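Local coordinates for endo-beta-1,4-mannanase (Alicyclobacillus acidocaldarius, PDB 4CD8), which hydrolyses internal beta-1,4-mannosidic linkages of mannans as an endo-acting glycoside hydrolase of family GH113, at residues C254-F266 against C300-F314. Residues are numbered along the deposited sequence; the frame is centred on the assembly and turned at random.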
loop_
_atom_site.group_PDB
_atom_site.type_symbol
_atom_site.label_atom_id
_atom_site.label_comp_id
_atom_site.label_asym_id
_atom_site.label_seq_id
_atom_site.Cartn_x
_atom_site.Cartn_y
_atom_site.Cartn_z
ATOM N N CYS A 254 12.388 -14.820 -13.364
ATOM C CA CYS A 254 13.513 -15.239 -12.551
ATOM C C CYS A 254 13.029 -15.288 -11.107
ATOM O O CYS A 254 13.013 -14.256 -10.412
ATOM C CB CYS A 254 14.665 -14.251 -12.693
ATOM S SG CYS A 254 16.138 -14.796 -11.799
ATOM N N LEU A 255 12.644 -16.478 -10.676
ATOM C CA LEU A 255 12.106 -16.669 -9.337
ATOM C C LEU A 255 13.176 -16.360 -8.286
ATOM O O LEU A 255 12.868 -15.704 -7.237
ATOM C CB LEU A 255 11.532 -18.097 -9.197
ATOM C CG LEU A 255 10.035 -18.305 -9.519
ATOM C CD1 LEU A 255 9.593 -17.730 -10.875
ATOM C CD2 LEU A 255 9.676 -19.788 -9.425
ATOM N N ASP A 256 14.426 -16.737 -8.592
ATOM C CA ASP A 256 15.526 -16.565 -7.643
ATOM C C ASP A 256 15.804 -15.085 -7.342
ATOM O O ASP A 256 16.243 -14.755 -6.245
ATOM C CB ASP A 256 16.807 -17.266 -8.138
ATOM C CG ASP A 256 16.703 -18.794 -8.114
ATOM O OD1 ASP A 256 15.678 -19.332 -7.614
ATOM O OD2 ASP A 256 17.649 -19.428 -8.583
ATOM N N GLU A 257 15.558 -14.201 -8.311
ATOM C CA GLU A 257 15.818 -12.763 -8.144
ATOM C C GLU A 257 14.889 -12.184 -7.077
ATOM O O GLU A 257 15.316 -11.407 -6.210
ATOM C CB GLU A 257 15.629 -12.023 -9.480
ATOM C CG GLU A 257 15.839 -10.500 -9.470
ATOM C CD GLU A 257 17.281 -10.040 -9.280
ATOM O OE1 GLU A 257 18.191 -10.878 -9.048
ATOM O OE2 GLU A 257 17.500 -8.787 -9.368
ATOM N N GLN A 258 13.616 -12.566 -7.153
ATOM C CA GLN A 258 12.632 -12.149 -6.151
ATOM C C GLN A 258 13.064 -12.661 -4.771
ATOM O O GLN A 258 12.989 -11.939 -3.789
ATOM C CB GLN A 258 11.264 -12.694 -6.512
ATOM C CG GLN A 258 10.166 -12.302 -5.541
ATOM C CD GLN A 258 8.844 -12.929 -5.941
ATOM O OE1 GLN A 258 8.686 -14.137 -5.830
ATOM N NE2 GLN A 258 7.891 -12.111 -6.411
ATOM N N ALA A 259 13.537 -13.913 -4.698
ATOM C CA ALA A 259 14.011 -14.451 -3.417
ATOM C C ALA A 259 15.197 -13.642 -2.861
ATOM O O ALA A 259 15.219 -13.323 -1.654
ATOM C CB ALA A 259 14.384 -15.921 -3.545
ATOM N N ARG A 260 16.149 -13.296 -3.740
ATOM C CA ARG A 260 17.341 -12.515 -3.352
ATOM C C ARG A 260 16.906 -11.161 -2.779
ATOM O O ARG A 260 17.460 -10.700 -1.784
ATOM C CB ARG A 260 18.331 -12.307 -4.520
ATOM C CG ARG A 260 19.133 -13.541 -4.919
ATOM C CD ARG A 260 20.128 -13.255 -6.054
ATOM N NE ARG A 260 19.537 -13.143 -7.406
ATOM C CZ ARG A 260 19.338 -14.163 -8.264
ATOM N NH1 ARG A 260 19.629 -15.426 -7.927
ATOM N NH2 ARG A 260 18.805 -13.925 -9.456
ATOM N N PHE A 261 15.904 -10.531 -3.395
ATOM C CA PHE A 261 15.382 -9.274 -2.838
ATOM C C PHE A 261 14.872 -9.480 -1.414
ATOM O O PHE A 261 15.226 -8.701 -0.520
ATOM C CB PHE A 261 14.266 -8.711 -3.689
ATOM C CG PHE A 261 13.600 -7.529 -3.076
ATOM C CD1 PHE A 261 14.116 -6.264 -3.259
ATOM C CD2 PHE A 261 12.468 -7.688 -2.274
ATOM C CE1 PHE A 261 13.508 -5.161 -2.669
ATOM C CE2 PHE A 261 11.869 -6.596 -1.669
ATOM C CZ PHE A 261 12.376 -5.319 -1.872
ATOM N N TYR A 262 14.034 -10.500 -1.205
ATOM C CA TYR A 262 13.450 -10.737 0.152
ATOM C C TYR A 262 14.550 -11.080 1.157
ATOM O O TYR A 262 14.571 -10.548 2.280
ATOM C CB TYR A 262 12.362 -11.826 0.104
ATOM C CG TYR A 262 10.999 -11.266 -0.293
ATOM C CD1 TYR A 262 10.135 -10.715 0.666
ATOM C CD2 TYR A 262 10.592 -11.244 -1.613
ATOM C CE1 TYR A 262 8.913 -10.196 0.306
ATOM C CE2 TYR A 262 9.378 -10.722 -1.998
ATOM C CZ TYR A 262 8.538 -10.185 -1.042
ATOM O OH TYR A 262 7.338 -9.669 -1.413
ATOM N N GLU A 263 15.506 -11.920 0.757
ATOM C CA GLU A 263 16.653 -12.224 1.643
ATOM C C GLU A 263 17.394 -10.946 2.063
ATOM O O GLU A 263 17.671 -10.740 3.282
ATOM C CB GLU A 263 17.597 -13.245 1.002
ATOM C CG GLU A 263 16.965 -14.620 0.862
ATOM C CD GLU A 263 16.920 -15.446 2.152
ATOM O OE1 GLU A 263 17.097 -14.906 3.257
ATOM O OE2 GLU A 263 16.689 -16.670 2.056
ATOM N N ALA A 264 17.650 -10.057 1.103
ATOM C CA ALA A 264 18.399 -8.828 1.396
ATOM C C ALA A 264 17.644 -7.903 2.340
ATOM O O ALA A 264 18.234 -7.307 3.248
ATOM C CB ALA A 264 18.762 -8.083 0.118
ATOM N N MET A 265 16.346 -7.780 2.103
ATOM C CA MET A 265 15.498 -6.965 2.939
ATOM C C MET A 265 15.458 -7.507 4.370
ATOM O O MET A 265 15.725 -6.751 5.318
ATOM C CB MET A 265 14.094 -6.893 2.350
ATOM C CG MET A 265 13.131 -6.209 3.294
ATOM S SD MET A 265 11.508 -6.121 2.578
ATOM C CE MET A 265 10.918 -7.782 2.835
ATOM N N PHE A 266 15.143 -8.788 4.536
ATOM C CA PHE A 266 15.105 -9.385 5.878
ATOM C C PHE A 266 16.457 -9.331 6.557
ATOM O O PHE A 266 16.518 -9.025 7.766
ATOM C CB PHE A 266 14.572 -10.810 5.853
ATOM C CG PHE A 266 13.107 -10.912 5.454
ATOM C CD1 PHE A 266 12.137 -10.135 6.067
ATOM C CD2 PHE A 266 12.707 -11.794 4.478
ATOM C CE1 PHE A 266 10.791 -10.259 5.717
ATOM C CE2 PHE A 266 11.380 -11.917 4.128
ATOM C CZ PHE A 266 10.421 -11.145 4.734
ATOM N N CYS A 300 3.711 -11.311 -7.072
ATOM C CA CYS A 300 3.167 -12.371 -6.192
ATOM C C CYS A 300 4.244 -13.378 -5.805
ATOM O O CYS A 300 5.032 -13.803 -6.672
ATOM C CB CYS A 300 1.961 -13.045 -6.838
ATOM S SG CYS A 300 1.091 -14.097 -5.638
ATOM N N ILE A 301 4.341 -13.724 -4.513
ATOM C CA ILE A 301 5.305 -14.715 -4.035
ATOM C C ILE A 301 4.789 -16.177 -4.041
ATOM O O ILE A 301 5.558 -17.117 -3.803
ATOM C CB ILE A 301 5.808 -14.410 -2.586
ATOM C CG1 ILE A 301 4.662 -14.466 -1.556
ATOM C CG2 ILE A 301 6.575 -13.083 -2.568
ATOM C CD1 ILE A 301 5.160 -14.167 -0.135
ATOM N N TYR A 302 3.485 -16.348 -4.252
ATOM C CA TYR A 302 2.819 -17.657 -4.184
ATOM C C TYR A 302 3.456 -18.661 -5.113
ATOM O O TYR A 302 3.579 -18.397 -6.314
ATOM C CB TYR A 302 1.371 -17.500 -4.597
ATOM C CG TYR A 302 0.475 -18.690 -4.403
ATOM C CD1 TYR A 302 0.313 -19.271 -3.152
ATOM C CD2 TYR A 302 -0.255 -19.220 -5.481
ATOM C CE1 TYR A 302 -0.531 -20.350 -2.976
ATOM C CE2 TYR A 302 -1.111 -20.286 -5.305
ATOM C CZ TYR A 302 -1.231 -20.859 -4.050
ATOM O OH TYR A 302 -2.057 -21.931 -3.854
ATOM N N GLY A 303 3.870 -19.781 -4.535
ATOM C CA GLY A 303 4.454 -20.871 -5.289
ATOM C C GLY A 303 5.896 -20.662 -5.754
ATOM O O GLY A 303 6.425 -21.468 -6.518
ATOM N N LYS A 304 6.534 -19.603 -5.243
ATOM C CA LYS A 304 7.917 -19.253 -5.548
ATOM C C LYS A 304 8.808 -19.394 -4.321
ATOM O O LYS A 304 8.300 -19.479 -3.197
ATOM C CB LYS A 304 7.981 -17.813 -6.079
ATOM C CG LYS A 304 7.091 -17.602 -7.308
ATOM C CD LYS A 304 7.061 -16.166 -7.791
ATOM C CE LYS A 304 6.042 -16.030 -8.910
ATOM N NZ LYS A 304 5.779 -14.602 -9.297
ATOM N N PRO A 305 10.138 -19.407 -4.522
ATOM C CA PRO A 305 11.008 -19.535 -3.353
ATOM C C PRO A 305 10.830 -18.393 -2.347
ATOM O O PRO A 305 10.958 -18.624 -1.145
ATOM C CB PRO A 305 12.444 -19.596 -3.945
ATOM C CG PRO A 305 12.292 -19.513 -5.430
ATOM C CD PRO A 305 10.848 -19.628 -5.794
ATOM N N ALA A 306 10.469 -17.196 -2.804
ATOM C CA ALA A 306 10.209 -16.107 -1.835
ATOM C C ALA A 306 9.106 -16.436 -0.853
ATOM O O ALA A 306 9.113 -15.915 0.309
ATOM C CB ALA A 306 9.875 -14.815 -2.542
ATOM N N GLU A 307 8.148 -17.267 -1.256
ATOM C CA GLU A 307 7.083 -17.677 -0.309
ATOM C C GLU A 307 7.703 -18.329 0.922
ATOM O O GLU A 307 7.291 -18.022 2.082
ATOM C CB GLU A 307 6.060 -18.618 -0.977
ATOM C CG GLU A 307 5.019 -19.170 -0.012
ATOM C CD GLU A 307 4.054 -20.159 -0.650
ATOM O OE1 GLU A 307 4.149 -20.383 -1.856
ATOM O OE2 GLU A 307 3.197 -20.732 0.068
ATOM N N ASP A 308 8.679 -19.214 0.706
ATOM C CA ASP A 308 9.391 -19.874 1.799
ATOM C C ASP A 308 10.302 -18.914 2.557
ATOM O O ASP A 308 10.449 -19.052 3.798
ATOM C CB ASP A 308 10.234 -21.049 1.282
ATOM C CG ASP A 308 9.402 -22.069 0.544
ATOM O OD1 ASP A 308 8.270 -22.365 0.991
ATOM O OD2 ASP A 308 9.876 -22.549 -0.497
ATOM N N VAL A 309 10.959 -17.989 1.849
ATOM C CA VAL A 309 11.796 -16.977 2.546
ATOM C C VAL A 309 10.923 -16.184 3.513
ATOM O O VAL A 309 11.273 -15.999 4.707
ATOM C CB VAL A 309 12.511 -16.012 1.575
ATOM C CG1 VAL A 309 13.324 -14.970 2.331
ATOM C CG2 VAL A 309 13.433 -16.795 0.644
ATOM N N VAL A 310 9.788 -15.727 2.997
ATOM C CA VAL A 310 8.818 -15.021 3.824
ATOM C C VAL A 310 8.280 -15.873 4.978
ATOM O O VAL A 310 8.143 -15.380 6.142
ATOM C CB VAL A 310 7.662 -14.472 2.959
ATOM C CG1 VAL A 310 6.509 -13.971 3.818
ATOM C CG2 VAL A 310 8.187 -13.372 2.044
ATOM N N ALA A 311 7.980 -17.131 4.693
ATOM C CA ALA A 311 7.526 -18.061 5.715
ATOM C C ALA A 311 8.557 -18.187 6.833
ATOM O O ALA A 311 8.210 -18.053 8.022
ATOM C CB ALA A 311 7.225 -19.415 5.101
ATOM N N ARG A 312 9.815 -18.417 6.467
ATOM C CA ARG A 312 10.883 -18.569 7.456
ATOM C C ARG A 312 11.003 -17.307 8.329
ATOM O O ARG A 312 11.154 -17.414 9.579
ATOM C CB ARG A 312 12.221 -18.921 6.770
ATOM N N ALA A 313 10.915 -16.116 7.687
ATOM C CA ALA A 313 11.005 -14.869 8.455
ATOM C C ALA A 313 9.750 -14.630 9.329
ATOM O O ALA A 313 9.865 -14.362 10.550
ATOM C CB ALA A 313 11.267 -13.692 7.529
ATOM N N PHE A 314 8.560 -14.787 8.742
ATOM C CA PHE A 314 7.299 -14.438 9.440
ATOM C C PHE A 314 6.881 -15.409 10.541
ATOM O O PHE A 314 6.314 -14.972 11.563
ATOM C CB PHE A 314 6.140 -14.294 8.439
ATOM C CG PHE A 314 6.134 -12.979 7.681
ATOM C CD1 PHE A 314 7.223 -12.098 7.711
ATOM C CD2 PHE A 314 5.056 -12.651 6.865
ATOM C CE1 PHE A 314 7.208 -10.927 6.968
ATOM C CE2 PHE A 314 5.049 -11.476 6.130
ATOM C CZ PHE A 314 6.121 -10.615 6.181
HETATM O O HOH W 1 10.765 -16.050 -5.488
#
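Helices 255-266 and 305-314 run side by side in the same direction, their axes 18° apart and 8.5 Å at closest approach, with A259 and A306 drawing the backbones together (CA to CA 4.4 Å). F266 enters the second helix as a knob among V309, V310, A313 and F314. The A313 methyl stands squarely over one face of the F266 ring, A313 CB 3.6 Å from the F266 ring centroid, a CH-pi contact, while V309 CG1 meets the ring edge and M265 CE lies against the opposite face. With chi1 at -66°, CG is anti to the carbonyl carbon, and the ring reaches across to F314, whose plane is turned 76° from its own. A leucine here would probably leave the A313 methyl without a flat face to lie on and open a gap beside F314. V309 returns the knob, set among A259, Y262, E263 and F266. Nearer the helix starts, Y262 CD1 packs on V310 CG2 at 3.6 Å, and the same ring touches A306 CB and I301 CG2. The Q258 chain is extended, carrying its amide to the loop before the second helix, at C300: NE2 is bonded chiefly to C234 O, outside the pair, and adds a weak bond to C300 O (3.3 Å), while OE1 accepts from a water that also donates to L255 O and accepts from A306 N, bridging the first turns of both helices. K304 crosses L255 at about a right angle, CG to CG 3.7 Å, and its NZ joins C300 O and a salt bridge to D296. The pair forms the last two helices of the TIM barrel, joined through strand 275-283, against whose L280 both Y262 and V310 pack; I301 and F314 extend the contact to strand 13-18.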